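Local coordinates for putative adenosine kinase (Schistosoma mansoni, PDB 3VAS), which catalyses phosphoryl transfer from ATP to the 5'-hydroxyl of adenosine, giving AMP, as an adenosine kinase of the ribokinase-like (pfkB) family, at residues 182-187 against 208-213. Residues are numbered along the deposited sequence; the frame is centred on the assembly and turned at random.
With ADN (adenosine), chain C.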
ATOM      1  N   TYR A 182      -1.521   3.703  12.424  1.00 24.68           N
ATOM      2  CA  TYR A 182      -0.825   4.182  11.233  1.00 23.77           C
ATOM      3  C   TYR A 182      -0.739   3.106  10.159  1.00 22.96           C
ATOM      4  O   TYR A 182      -0.574   1.920  10.458  1.00 23.28           O
ATOM      5  CB  TYR A 182       0.580   4.677  11.580  1.00 22.79           C
ATOM      6  CG  TYR A 182       0.607   5.666  12.720  1.00 22.14           C
ATOM      7  CD1 TYR A 182       0.326   7.008  12.505  1.00 22.64           C
ATOM      8  CD2 TYR A 182       0.903   5.257  14.009  1.00 22.50           C
ATOM      9  CE1 TYR A 182       0.345   7.916  13.546  1.00 24.46           C
ATOM     10  CE2 TYR A 182       0.920   6.157  15.057  1.00 25.11           C
ATOM     11  CZ  TYR A 182       0.642   7.485  14.820  1.00 25.93           C
ATOM     12  OH  TYR A 182       0.661   8.384  15.862  1.00 29.94           O
ATOM     13  N   TYR A 183      -0.875   3.526   8.907  1.00 20.37           N
ATOM     14  CA  TYR A 183      -0.593   2.657   7.780  1.00 21.01           C
ATOM     15  C   TYR A 183       0.366   3.359   6.829  1.00 20.61           C
ATOM     16  O   TYR A 183       0.030   4.402   6.266  1.00 19.59           O
ATOM     17  CB  TYR A 183      -1.870   2.269   7.028  1.00 17.27           C
ATOM     18  CG  TYR A 183      -1.600   1.316   5.882  1.00 19.17           C
ATOM     19  CD1 TYR A 183      -1.483  -0.056   6.102  1.00 20.18           C
ATOM     20  CD2 TYR A 183      -1.433   1.784   4.583  1.00 19.39           C
ATOM     21  CE1 TYR A 183      -1.220  -0.936   5.059  1.00 19.73           C
ATOM     22  CE2 TYR A 183      -1.165   0.916   3.534  1.00 18.63           C
ATOM     23  CZ  TYR A 183      -1.064  -0.441   3.776  1.00 18.75           C
ATOM     24  OH  TYR A 183      -0.810  -1.301   2.730  1.00 19.95           O
ATOM     25  N   ILE A 184       1.561   2.801   6.664  1.00 18.07           N
ATOM     26  CA  ILE A 184       2.498   3.294   5.662  1.00 18.47           C
ATOM     27  C   ILE A 184       3.064   2.137   4.838  1.00 18.84           C
ATOM     28  O   ILE A 184       3.609   1.175   5.386  1.00 18.39           O
ATOM     29  CB  ILE A 184       3.672   4.077   6.285  1.00 22.08           C
ATOM     30  CG1 ILE A 184       3.176   5.116   7.295  1.00 20.96           C
ATOM     31  CG2 ILE A 184       4.494   4.756   5.194  1.00 22.91           C
ATOM     32  CD1 ILE A 184       4.302   5.862   7.988  1.00 20.43           C
ATOM     33  N   ALA A 185       2.919   2.230   3.520  1.00 19.09           N
ATOM     34  CA  ALA A 185       3.462   1.222   2.614  1.00 20.91           C
ATOM     35  C   ALA A 185       4.978   1.353   2.486  1.00 20.16           C
ATOM     36  O   ALA A 185       5.538   2.437   2.677  1.00 18.23           O
ATOM     37  CB  ALA A 185       2.807   1.327   1.239  1.00 20.60           C
ATOM     38  N   GLY A 186       5.631   0.241   2.158  1.00 19.70           N
ATOM     39  CA  GLY A 186       7.067   0.226   1.960  1.00 19.66           C
ATOM     40  C   GLY A 186       7.519   1.189   0.878  1.00 18.83           C
ATOM     41  O   GLY A 186       8.650   1.667   0.905  1.00 18.25           O
ATOM     42  N   PHE A 187       6.626   1.471  -0.070  1.00 17.68           N
ATOM     43  CA  PHE A 187       6.903   2.383  -1.177  1.00 19.08           C
ATOM     44  C   PHE A 187       7.431   3.746  -0.733  1.00 19.42           C
ATOM     45  O   PHE A 187       8.120   4.427  -1.493  1.00 21.68           O
ATOM     46  CB  PHE A 187       5.637   2.602  -2.005  1.00 19.13           C
ATOM     47  CG  PHE A 187       5.275   1.446  -2.899  1.00 22.06           C
ATOM     48  CD1 PHE A 187       3.979   0.954  -2.923  1.00 19.32           C
ATOM     49  CD2 PHE A 187       6.219   0.872  -3.736  1.00 23.80           C
ATOM     50  CE1 PHE A 187       3.636  -0.102  -3.748  1.00 19.09           C
ATOM     51  CE2 PHE A 187       5.880  -0.183  -4.564  1.00 22.86           C
ATOM     52  CZ  PHE A 187       4.587  -0.668  -4.569  1.00 22.20           C
ATOM     53  N   LYS A 208       1.185   2.689  20.076  1.00 34.61           N
ATOM     54  CA  LYS A 208       0.124   2.754  19.087  1.00 27.37           C
ATOM     55  C   LYS A 208       0.253   1.598  18.104  1.00 25.81           C
ATOM     56  O   LYS A 208       1.127   0.743  18.252  1.00 30.65           O
ATOM     57  CB  LYS A 208       0.162   4.096  18.354  1.00 30.33           C
ATOM     58  CG  LYS A 208      -0.060   5.297  19.265  1.00 28.70           C
ATOM     59  CD  LYS A 208      -0.003   6.604  18.491  1.00 36.28           C
ATOM     60  CE  LYS A 208      -0.239   7.803  19.399  1.00 36.08           C
ATOM     61  NZ  LYS A 208      -0.407   9.062  18.626  1.00 33.75           N
ATOM     62  N   LEU A 209      -0.616   1.573  17.100  1.00 24.80           N
ATOM     63  CA  LEU A 209      -0.615   0.486  16.129  1.00 26.44           C
ATOM     64  C   LEU A 209      -0.029   0.924  14.793  1.00 25.15           C
ATOM     65  O   LEU A 209      -0.641   1.703  14.064  1.00 23.62           O
ATOM     66  CB  LEU A 209      -2.035  -0.045  15.919  1.00 25.37           C
ATOM     67  CG  LEU A 209      -2.115  -1.337  15.106  1.00 27.64           C
ATOM     68  CD1 LEU A 209      -1.700  -2.538  15.967  1.00 29.75           C
ATOM     69  CD2 LEU A 209      -3.507  -1.532  14.518  1.00 27.15           C
ATOM     70  N   PHE A 210       1.152   0.409  14.467  1.00 25.94           N
ATOM     71  CA  PHE A 210       1.805   0.758  13.213  1.00 23.30           C
ATOM     72  C   PHE A 210       1.747  -0.404  12.231  1.00 22.94           C
ATOM     73  O   PHE A 210       2.268  -1.482  12.505  1.00 26.87           O
ATOM     74  CB  PHE A 210       3.261   1.173  13.455  1.00 25.60           C
ATOM     75  CG  PHE A 210       3.930   1.770  12.242  1.00 24.41           C
ATOM     76  CD1 PHE A 210       3.912   3.140  12.032  1.00 24.70           C
ATOM     77  CD2 PHE A 210       4.564   0.961  11.310  1.00 20.83           C
ATOM     78  CE1 PHE A 210       4.520   3.696  10.919  1.00 27.33           C
ATOM     79  CE2 PHE A 210       5.175   1.508  10.195  1.00 23.49           C
ATOM     80  CZ  PHE A 210       5.149   2.879   9.997  1.00 24.26           C
ATOM     81  N   CYS A 211       1.127  -0.172  11.077  1.00 20.17           N
ATOM     82  CA  CYS A 211       0.958  -1.208  10.064  1.00 21.76           C
ATOM     83  C   CYS A 211       1.817  -0.924   8.838  1.00 23.42           C
ATOM     84  O   CYS A 211       1.821   0.191   8.316  1.00 20.97           O
ATOM     85  CB  CYS A 211      -0.517  -1.327   9.665  1.00 23.76           C
ATOM     86  SG  CYS A 211      -1.645  -1.501  11.080  1.00 27.45           S
ATOM     87  N   PHE A 212       2.538  -1.943   8.379  1.00 24.58           N
ATOM     88  CA  PHE A 212       3.547  -1.774   7.343  1.00 21.18           C
ATOM     89  C   PHE A 212       3.346  -2.789   6.226  1.00 21.87           C
ATOM     90  O   PHE A 212       3.064  -3.959   6.486  1.00 24.02           O
ATOM     91  CB  PHE A 212       4.939  -1.924   7.968  1.00 21.59           C
ATOM     92  CG  PHE A 212       6.076  -1.748   6.994  1.00 18.69           C
ATOM     93  CD1 PHE A 212       6.297  -0.527   6.373  1.00 19.22           C
ATOM     94  CD2 PHE A 212       6.938  -2.798   6.722  1.00 16.98           C
ATOM     95  CE1 PHE A 212       7.346  -0.361   5.481  1.00 23.38           C
ATOM     96  CE2 PHE A 212       7.992  -2.644   5.829  1.00 22.50           C
ATOM     97  CZ  PHE A 212       8.197  -1.423   5.208  1.00 23.56           C
ATOM     98  N   ASN A 213       3.479  -2.339   4.983  1.00 18.84           N
ATOM     99  CA  ASN A 213       3.346  -3.229   3.832  1.00 19.64           C
ATOM    100  C   ASN A 213       4.686  -3.393   3.105  1.00 22.46           C
ATOM    101  O   ASN A 213       5.360  -2.404   2.814  1.00 22.40           O
ATOM    102  CB  ASN A 213       2.275  -2.695   2.871  1.00 17.43           C
ATOM    103  CG  ASN A 213       1.677  -3.787   1.985  1.00 19.65           C
ATOM    104  OD1 ASN A 213       2.390  -4.478   1.254  1.00 19.35           O
ATOM    105  ND2 ASN A 213       0.357  -3.948   2.057  1.00 18.90           N
TER
HETATM  106  O5' ADN C 401      -1.225  -1.658  -5.553  1.00 27.17           O
HETATM  107  C5' ADN C 401      -1.486  -0.989  -6.786  1.00 25.47           C
HETATM  108  C4' ADN C 401      -1.221   0.492  -6.673  1.00 23.30           C
HETATM  109  O4' ADN C 401       0.171   0.717  -6.402  1.00 17.99           O
HETATM  110  C3' ADN C 401      -1.541   1.336  -7.913  1.00 22.74           C
HETATM  111  O3' ADN C 401      -2.715   2.114  -7.672  1.00 20.24           O
HETATM  112  C2' ADN C 401      -0.325   2.280  -8.054  1.00 23.49           C
HETATM  113  O2' ADN C 401      -0.653   3.645  -8.195  1.00 25.17           O
HETATM  114  C1' ADN C 401       0.461   2.033  -6.766  1.00 21.13           C
HETATM  115  N9  ADN C 401       1.909   2.197  -6.895  1.00 17.71           N
HETATM  116  C8  ADN C 401       2.677   1.737  -7.865  1.00 18.02           C
HETATM  117  N7  ADN C 401       4.053   2.179  -7.584  1.00 19.53           N
HETATM  118  C5  ADN C 401       4.036   2.941  -6.378  1.00 15.85           C
HETATM  119  C6  ADN C 401       5.043   3.588  -5.668  1.00 14.75           C
HETATM  120  N6  ADN C 401       6.398   3.551  -6.149  1.00 15.22           N
HETATM  121  N1  ADN C 401       4.731   4.274  -4.501  1.00 15.86           N
HETATM  122  C2  ADN C 401       3.440   4.313  -4.039  1.00 16.76           C
HETATM  123  N3  ADN C 401       2.448   3.673  -4.735  1.00 17.32           N
HETATM  124  C4  ADN C 401       2.774   2.981  -5.929  1.00 16.30           C
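Tyr182 N donates to Leu209 O and Tyr182 O accepts from Cys211 N. Ile184 N to Cys211 O (3.1 Å) continues this parallel ladder, whose short strand axes diverge by just 19°. Past the end of strand 181-185, Gly186 N reaches Asn213 O at 2.7 Å, a bent bond.

Two side-chain bonds end on tyrosine hydroxyls. Asn213 ND2 gives a bent bond to Tyr183 OH (3.0 Å), the amide standing 80° from the ring; Asn213 OD1 accepts from Ser215 N, so both ends of the amide are held. The extended chain of Lys208 runs by the edge of the Tyr182 ring, Lys208 CD 3.6 Å from Tyr182 CE2, and NZ donates to Tyr182 OH. NZ also binds Ala179 O and Glu177 O, while the hydroxyl bonds to Val176 O.

Apolar packing joins Tyr182, Ile184 and Phe210 on one sheet face. With CG of Phe210 anti to the backbone N (chi1 -170°), its ring is met obliquely at the CE1/CZ corner by Ile184 CD1, which lies 3.7 Å from Phe210 CE1. Phe212 CE1 meets Gly186 CA at 3.6 Å, and Met230 touches both phenylalanines.

Strand 181-185, helix 189-205 and strand 209-213 form a beta-alpha-beta unit of the ribokinase-like fold; beyond the first strand, Phe187 lays one ring face against the adenine of bound adenosine.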